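Local structure of hypothetical protein TT1465 (Thermus thermophilus, 1WEK) at residues Phe29-Glu34 and His114-Arg119; Leu39-Gly44 and Val126-Tyr131. The protein is of unknown function but has a Rossmann-like alpha/beta fold of the SLOG clan and is present as an assembly of six chains. All coordinates share one frame; numbering follows the deposited sequence.

Interaction 1 of 2, residues Phe29-Glu34 and His114-Arg119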
loop_
_atom_site.group_PDB
_atom_site.type_symbol
_atom_site.label_atom_id
_atom_site.label_comp_id
_atom_site.label_asym_id
_atom_site.label_seq_id
_atom_site.Cartn_x
_atom_site.Cartn_y
_atom_site.Cartn_z
ATOM N N PHE A 29 -5.148 1.034 -15.622
ATOM C CA PHE A 29 -5.682 -0.316 -15.785
ATOM C C PHE A 29 -7.217 -0.317 -15.754
ATOM O O PHE A 29 -7.856 -0.960 -16.588
ATOM C CB PHE A 29 -5.150 -1.261 -14.698
ATOM C CG PHE A 29 -3.644 -1.433 -14.704
ATOM C CD1 PHE A 29 -2.876 -1.037 -15.802
ATOM C CD2 PHE A 29 -2.995 -1.977 -13.594
ATOM C CE1 PHE A 29 -1.482 -1.174 -15.792
ATOM C CE2 PHE A 29 -1.601 -2.120 -13.574
ATOM C CZ PHE A 29 -0.841 -1.715 -14.678
ATOM N N GLU A 30 -7.793 0.413 -14.797
ATOM C CA GLU A 30 -9.247 0.496 -14.631
ATOM C C GLU A 30 -9.921 1.008 -15.886
ATOM O O GLU A 30 -10.945 0.487 -16.313
ATOM C CB GLU A 30 -9.612 1.423 -13.463
ATOM C CG GLU A 30 -9.098 0.966 -12.101
ATOM C CD GLU A 30 -9.461 1.921 -10.966
ATOM O OE1 GLU A 30 -9.540 3.146 -11.202
ATOM O OE2 GLU A 30 -9.650 1.446 -9.826
ATOM N N THR A 31 -9.329 2.031 -16.476
ATOM C CA THR A 31 -9.869 2.644 -17.676
ATOM C C THR A 31 -9.747 1.770 -18.917
ATOM O O THR A 31 -10.754 1.380 -19.507
ATOM C CB THR A 31 -9.183 3.991 -17.916
ATOM O OG1 THR A 31 -9.408 4.823 -16.777
ATOM C CG2 THR A 31 -9.723 4.674 -19.145
ATOM N N LEU A 32 -8.524 1.441 -19.313
ATOM C CA LEU A 32 -8.328 0.629 -20.510
ATOM C C LEU A 32 -8.963 -0.750 -20.414
ATOM O O LEU A 32 -9.396 -1.293 -21.421
ATOM C CB LEU A 32 -6.829 0.498 -20.837
ATOM C CG LEU A 32 -6.043 1.816 -20.954
ATOM C CD1 LEU A 32 -4.712 1.579 -21.646
ATOM C CD2 LEU A 32 -6.856 2.837 -21.740
ATOM N N SER A 33 -9.016 -1.322 -19.212
ATOM C CA SER A 33 -9.621 -2.646 -19.022
ATOM C C SER A 33 -11.105 -2.682 -19.362
ATOM O O SER A 33 -11.620 -3.710 -19.794
ATOM C CB SER A 33 -9.463 -3.121 -17.576
ATOM O OG SER A 33 -8.161 -3.610 -17.350
ATOM N N GLU A 34 -11.792 -1.562 -19.155
ATOM C CA GLU A 34 -13.222 -1.485 -19.431
ATOM C C GLU A 34 -13.571 -1.377 -20.907
ATOM O O GLU A 34 -14.664 -1.768 -21.310
ATOM C CB GLU A 34 -13.842 -0.304 -18.692
ATOM C CG GLU A 34 -13.729 -0.377 -17.188
ATOM C CD GLU A 34 -14.266 0.872 -16.521
ATOM O OE1 GLU A 34 -14.127 0.997 -15.284
ATOM O OE2 GLU A 34 -14.827 1.730 -17.238
ATOM N N HIS A 114 -11.542 8.923 -24.719
ATOM C CA HIS A 114 -11.057 8.625 -23.377
ATOM C C HIS A 114 -9.677 9.257 -23.250
ATOM O O HIS A 114 -8.757 8.887 -23.975
ATOM C CB HIS A 114 -10.933 7.116 -23.174
ATOM C CG HIS A 114 -12.241 6.386 -23.198
ATOM N ND1 HIS A 114 -13.101 6.359 -22.118
ATOM C CD2 HIS A 114 -12.833 5.653 -24.170
ATOM C CE1 HIS A 114 -14.164 5.637 -22.427
ATOM N NE2 HIS A 114 -14.027 5.199 -23.665
ATOM N N ALA A 115 -9.540 10.208 -22.333
ATOM C CA ALA A 115 -8.279 10.898 -22.133
ATOM C C ALA A 115 -7.686 10.677 -20.745
ATOM O O ALA A 115 -8.349 10.850 -19.723
ATOM C CB ALA A 115 -8.468 12.387 -22.381
ATOM N N LEU A 116 -6.423 10.282 -20.720
ATOM C CA LEU A 116 -5.726 10.067 -19.468
ATOM C C LEU A 116 -4.488 10.966 -19.472
ATOM O O LEU A 116 -3.834 11.122 -20.507
ATOM C CB LEU A 116 -5.320 8.597 -19.349
ATOM C CG LEU A 116 -6.437 7.590 -19.053
ATOM C CD1 LEU A 116 -5.959 6.169 -19.282
ATOM C CD2 LEU A 116 -6.903 7.779 -17.600
ATOM N N SER A 117 -4.189 11.596 -18.340
ATOM C CA SER A 117 -3.004 12.442 -18.262
ATOM C C SER A 117 -2.056 11.808 -17.270
ATOM O O SER A 117 -2.409 11.552 -16.121
ATOM C CB SER A 117 -3.348 13.888 -17.871
ATOM O OG SER A 117 -4.333 13.939 -16.867
ATOM N N LEU A 118 -0.846 11.553 -17.749
ATOM C CA LEU A 118 0.202 10.894 -16.992
ATOM C C LEU A 118 1.440 11.776 -16.875
ATOM O O LEU A 118 1.823 12.447 -17.826
ATOM C CB LEU A 118 0.576 9.598 -17.727
ATOM C CG LEU A 118 -0.597 8.665 -18.051
ATOM C CD1 LEU A 118 -0.231 7.714 -19.194
ATOM C CD2 LEU A 118 -0.987 7.903 -16.793
ATOM N N ARG A 119 2.074 11.762 -15.712
ATOM C CA ARG A 119 3.282 12.551 -15.504
ATOM C C ARG A 119 4.511 11.763 -15.968
ATOM O O ARG A 119 5.536 12.340 -16.323
ATOM C CB ARG A 119 3.442 12.895 -14.014
ATOM C CG ARG A 119 2.604 14.076 -13.500
ATOM C CD ARG A 119 3.161 15.429 -13.996
ATOM N NE ARG A 119 3.118 16.492 -12.981
ATOM C CZ ARG A 119 2.018 17.133 -12.585
ATOM N NH1 ARG A 119 0.836 16.838 -13.111
ATOM N NH2 ARG A 119 2.095 18.078 -11.655
#
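The hydroxyl OG1 of Thr31 sits between the backbone of its own helix and the side chain of Leu116. It is hydrogen-bonded to the carbonyl O of Glu27, one turn earlier in helix 17-34. Its other neighbour across the contact is apolar: OG1 of Thr31 lies 4.0 Å from Leu116 CD2. The first torsion explains both. OG1 stands beside the backbone N (chi1 -59°), which suits a bond back along the helix, and CG2 is then anti to that N. Thr31 and Leu116 reach toward each other and meet tip to tip. The two methyls of Leu116 divide the threonine between them. CD2 faces the hydroxyl, whereas CD1 touches the carbon side, with Thr31 CG2 4.1 Å from Leu116 CD1.

Leu32 adds a second apolar touch. Its CD2 lies 4.2 Å from Leu116 CD1, so this one methyl meets two successive helix residues. No hydrogen bond joins the two segments, and the contact is small and mostly apolar. Leu32 also packs on Val96 of the neighbouring strand and on Leu127 of helix 121-130, and Leu116 on Leu98.

Strand 114-118 is the outermost strand on its side of the sheet within this chain. Its backbone is bonded to strand 95-100. Helix 17-34 thus packs against one face of the sheet near this edge, the helix-on-sheet layering of a Rossmann-like alpha/beta fold.

Interaction 2 of 2, residues Leu39-Gly44 and Val126-Tyr131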
loop_
_atom_site.group_PDB
_atom_site.type_symbol
_atom_site.label_atom_id
_atom_site.label_comp_id
_atom_site.label_asym_id
_atom_site.label_seq_id
_atom_site.Cartn_x
_atom_site.Cartn_y
_atom_site.Cartn_z
ATOM N N LEU A 39 -7.724 -2.903 -28.991
ATOM C CA LEU A 39 -7.023 -1.636 -29.045
ATOM C C LEU A 39 -5.702 -1.714 -29.801
ATOM O O LEU A 39 -4.883 -2.612 -29.572
ATOM C CB LEU A 39 -6.778 -1.117 -27.626
ATOM C CG LEU A 39 -8.034 -0.898 -26.777
ATOM C CD1 LEU A 39 -7.643 -0.599 -25.354
ATOM C CD2 LEU A 39 -8.845 0.238 -27.353
ATOM N N VAL A 40 -5.526 -0.754 -30.703
ATOM C CA VAL A 40 -4.345 -0.636 -31.531
ATOM C C VAL A 40 -3.563 0.622 -31.153
ATOM O O VAL A 40 -4.104 1.734 -31.172
ATOM C CB VAL A 40 -4.744 -0.549 -33.014
ATOM C CG1 VAL A 40 -3.521 -0.253 -33.866
ATOM C CG2 VAL A 40 -5.403 -1.859 -33.451
ATOM N N SER A 41 -2.296 0.445 -30.794
ATOM C CA SER A 41 -1.453 1.577 -30.428
ATOM C C SER A 41 -0.890 2.167 -31.703
ATOM O O SER A 41 -0.393 1.441 -32.561
ATOM C CB SER A 41 -0.337 1.124 -29.503
ATOM O OG SER A 41 -0.871 0.913 -28.213
ATOM N N VAL A 42 -0.996 3.485 -31.831
ATOM C CA VAL A 42 -0.548 4.183 -33.027
ATOM C C VAL A 42 0.378 5.346 -32.680
ATOM O O VAL A 42 0.124 6.109 -31.756
ATOM C CB VAL A 42 -1.774 4.689 -33.812
ATOM C CG1 VAL A 42 -1.356 5.255 -35.160
ATOM C CG2 VAL A 42 -2.752 3.544 -33.999
ATOM N N PHE A 43 1.464 5.472 -33.427
ATOM C CA PHE A 43 2.438 6.515 -33.164
ATOM C C PHE A 43 2.836 7.322 -34.391
ATOM O O PHE A 43 2.873 6.811 -35.510
ATOM C CB PHE A 43 3.691 5.888 -32.549
ATOM C CG PHE A 43 3.399 4.928 -31.449
ATOM C CD1 PHE A 43 3.098 3.599 -31.736
ATOM C CD2 PHE A 43 3.386 5.355 -30.123
ATOM C CE1 PHE A 43 2.787 2.707 -30.728
ATOM C CE2 PHE A 43 3.074 4.472 -29.095
ATOM C CZ PHE A 43 2.772 3.141 -29.397
ATOM N N GLY A 44 3.159 8.589 -34.167
ATOM C CA GLY A 44 3.571 9.443 -35.262
ATOM C C GLY A 44 4.038 10.786 -34.740
ATOM O O GLY A 44 3.805 11.117 -33.576
ATOM N N VAL A 126 3.722 1.569 -20.603
ATOM C CA VAL A 126 3.154 0.317 -20.149
ATOM C C VAL A 126 1.713 0.217 -20.656
ATOM O O VAL A 126 1.301 -0.827 -21.170
ATOM C CB VAL A 126 3.164 0.209 -18.593
ATOM C CG1 VAL A 126 2.222 -0.908 -18.138
ATOM C CG2 VAL A 126 4.580 -0.086 -18.078
ATOM N N LEU A 127 0.952 1.299 -20.517
ATOM C CA LEU A 127 -0.432 1.296 -20.967
ATOM C C LEU A 127 -0.527 1.124 -22.474
ATOM O O LEU A 127 -1.529 0.649 -22.984
ATOM C CB LEU A 127 -1.130 2.592 -20.539
ATOM C CG LEU A 127 -1.188 2.745 -19.019
ATOM C CD1 LEU A 127 -1.776 4.101 -18.644
ATOM C CD2 LEU A 127 -2.025 1.602 -18.438
ATOM N N PHE A 128 0.524 1.516 -23.183
ATOM C CA PHE A 128 0.547 1.393 -24.633
ATOM C C PHE A 128 0.638 -0.062 -25.112
ATOM O O PHE A 128 0.188 -0.389 -26.212
ATOM C CB PHE A 128 1.723 2.195 -25.200
ATOM C CG PHE A 128 1.330 3.518 -25.790
ATOM C CD1 PHE A 128 1.995 4.688 -25.420
ATOM C CD2 PHE A 128 0.315 3.594 -26.738
ATOM C CE1 PHE A 128 1.658 5.919 -25.989
ATOM C CE2 PHE A 128 -0.035 4.820 -27.318
ATOM C CZ PHE A 128 0.644 5.986 -26.941
ATOM N N VAL A 129 1.217 -0.939 -24.298
ATOM C CA VAL A 129 1.355 -2.340 -24.707
ATOM C C VAL A 129 0.430 -3.307 -23.969
ATOM O O VAL A 129 -0.091 -4.254 -24.565
ATOM C CB VAL A 129 2.814 -2.846 -24.527
ATOM C CG1 VAL A 129 3.784 -1.917 -25.232
ATOM C CG2 VAL A 129 3.157 -2.922 -23.069
ATOM N N ARG A 130 0.219 -3.060 -22.681
ATOM C CA ARG A 130 -0.606 -3.935 -21.864
ATOM C C ARG A 130 -1.879 -4.406 -22.549
ATOM O O ARG A 130 -2.249 -5.570 -22.435
ATOM C CB ARG A 130 -0.967 -3.245 -20.548
ATOM C CG ARG A 130 -1.314 -4.215 -19.411
ATOM C CD ARG A 130 -1.263 -3.480 -18.069
ATOM N NE ARG A 130 -0.973 -4.353 -16.928
ATOM C CZ ARG A 130 -1.886 -4.846 -16.093
ATOM N NH1 ARG A 130 -3.175 -4.565 -16.256
ATOM N NH2 ARG A 130 -1.503 -5.611 -15.079
ATOM N N TYR A 131 -2.536 -3.515 -23.279
ATOM C CA TYR A 131 -3.789 -3.875 -23.929
ATOM C C TYR A 131 -3.782 -3.814 -25.453
ATOM O O TYR A 131 -4.842 -3.753 -26.061
ATOM C CB TYR A 131 -4.909 -2.963 -23.400
ATOM C CG TYR A 131 -5.050 -2.977 -21.893
ATOM C CD1 TYR A 131 -4.287 -2.125 -21.088
ATOM C CD2 TYR A 131 -5.898 -3.889 -21.266
ATOM C CE1 TYR A 131 -4.360 -2.190 -19.696
ATOM C CE2 TYR A 131 -5.976 -3.963 -19.876
ATOM C CZ TYR A 131 -5.203 -3.114 -19.100
ATOM O OH TYR A 131 -5.250 -3.220 -17.726
#
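The ring of Phe128 has Phe43 over one face and Ser41 at its edge. Phe43 CE2 lies 3.4 Å above the Phe128 ring plane, over its centre. The edge of Phe43 is turned to the face of Phe128, with the planes at 52° and the ring centroids of Phe43 and Phe128 4.6 Å apart. The two side chains come from opposite directions. Ser41 OG approaches in the plane of the Phe128 ring and lies 3.3 Å from its CD2. The ring of Phe43 is also stacked with Phe137, and both Phe43 and Phe128 touch Glu147 of helix 142-156.

The same serine hydroxyl makes the polar bond of the contact. Ser41 OG donates to Phe128 O over 2.6 Å. It meets a lone pair in the carbonyl plane, with a C=O...donor angle of 134°. OG stands beside its own backbone N (chi1 -76°), and this turns it toward the helix. One hydroxyl therefore touches both the carbonyl and the ring edge of Phe128.

Here helix 121-130 returns the chain to the sheet. It carries the chain from the edge strand 114-118 back past strands 95-100, 71-74 and 39-43 to strand 132-137, the long crossover of a Rossmann-like sheet. Strand 132-137 runs beside strand 39-43, and Ser41 shares backbone bonds with Gly134 and Val136.

Leu39 runs alongside Tyr131. Leu39 CB is 3.6 Å from Tyr131 O, while Leu39 CD1 is 4.1 Å from Tyr131 CB. The phenol extends from there to Arg130. Tyr131 OH accepts from Arg130 NH1 at 2.9 Å, in the guanidinium plane. Arg130 NH1 also bonds to the carbonyl O of Glu13 of a second subunit.

How the interactions relate
From the N terminus, the chain first runs through helix 17-34, which carries Phe29-Glu34, and then enters strand 39-43. Much later come strand 114-118 and, directly after it, helix 121-130. Interaction 1 closes a loop of 79 residues from the helix to the edge strand. Interaction 2 closes one of 81 residues from the central strand to the later helix. The segments alternate, so the loops cross and neither nests in the other. Both contacts reach the same sheet, with centres about 12 Å apart. Helices 17-34 and 121-130 also pack together, and Phe29 makes a cation-pi contact with Arg130. Both interactions touch the second subunit.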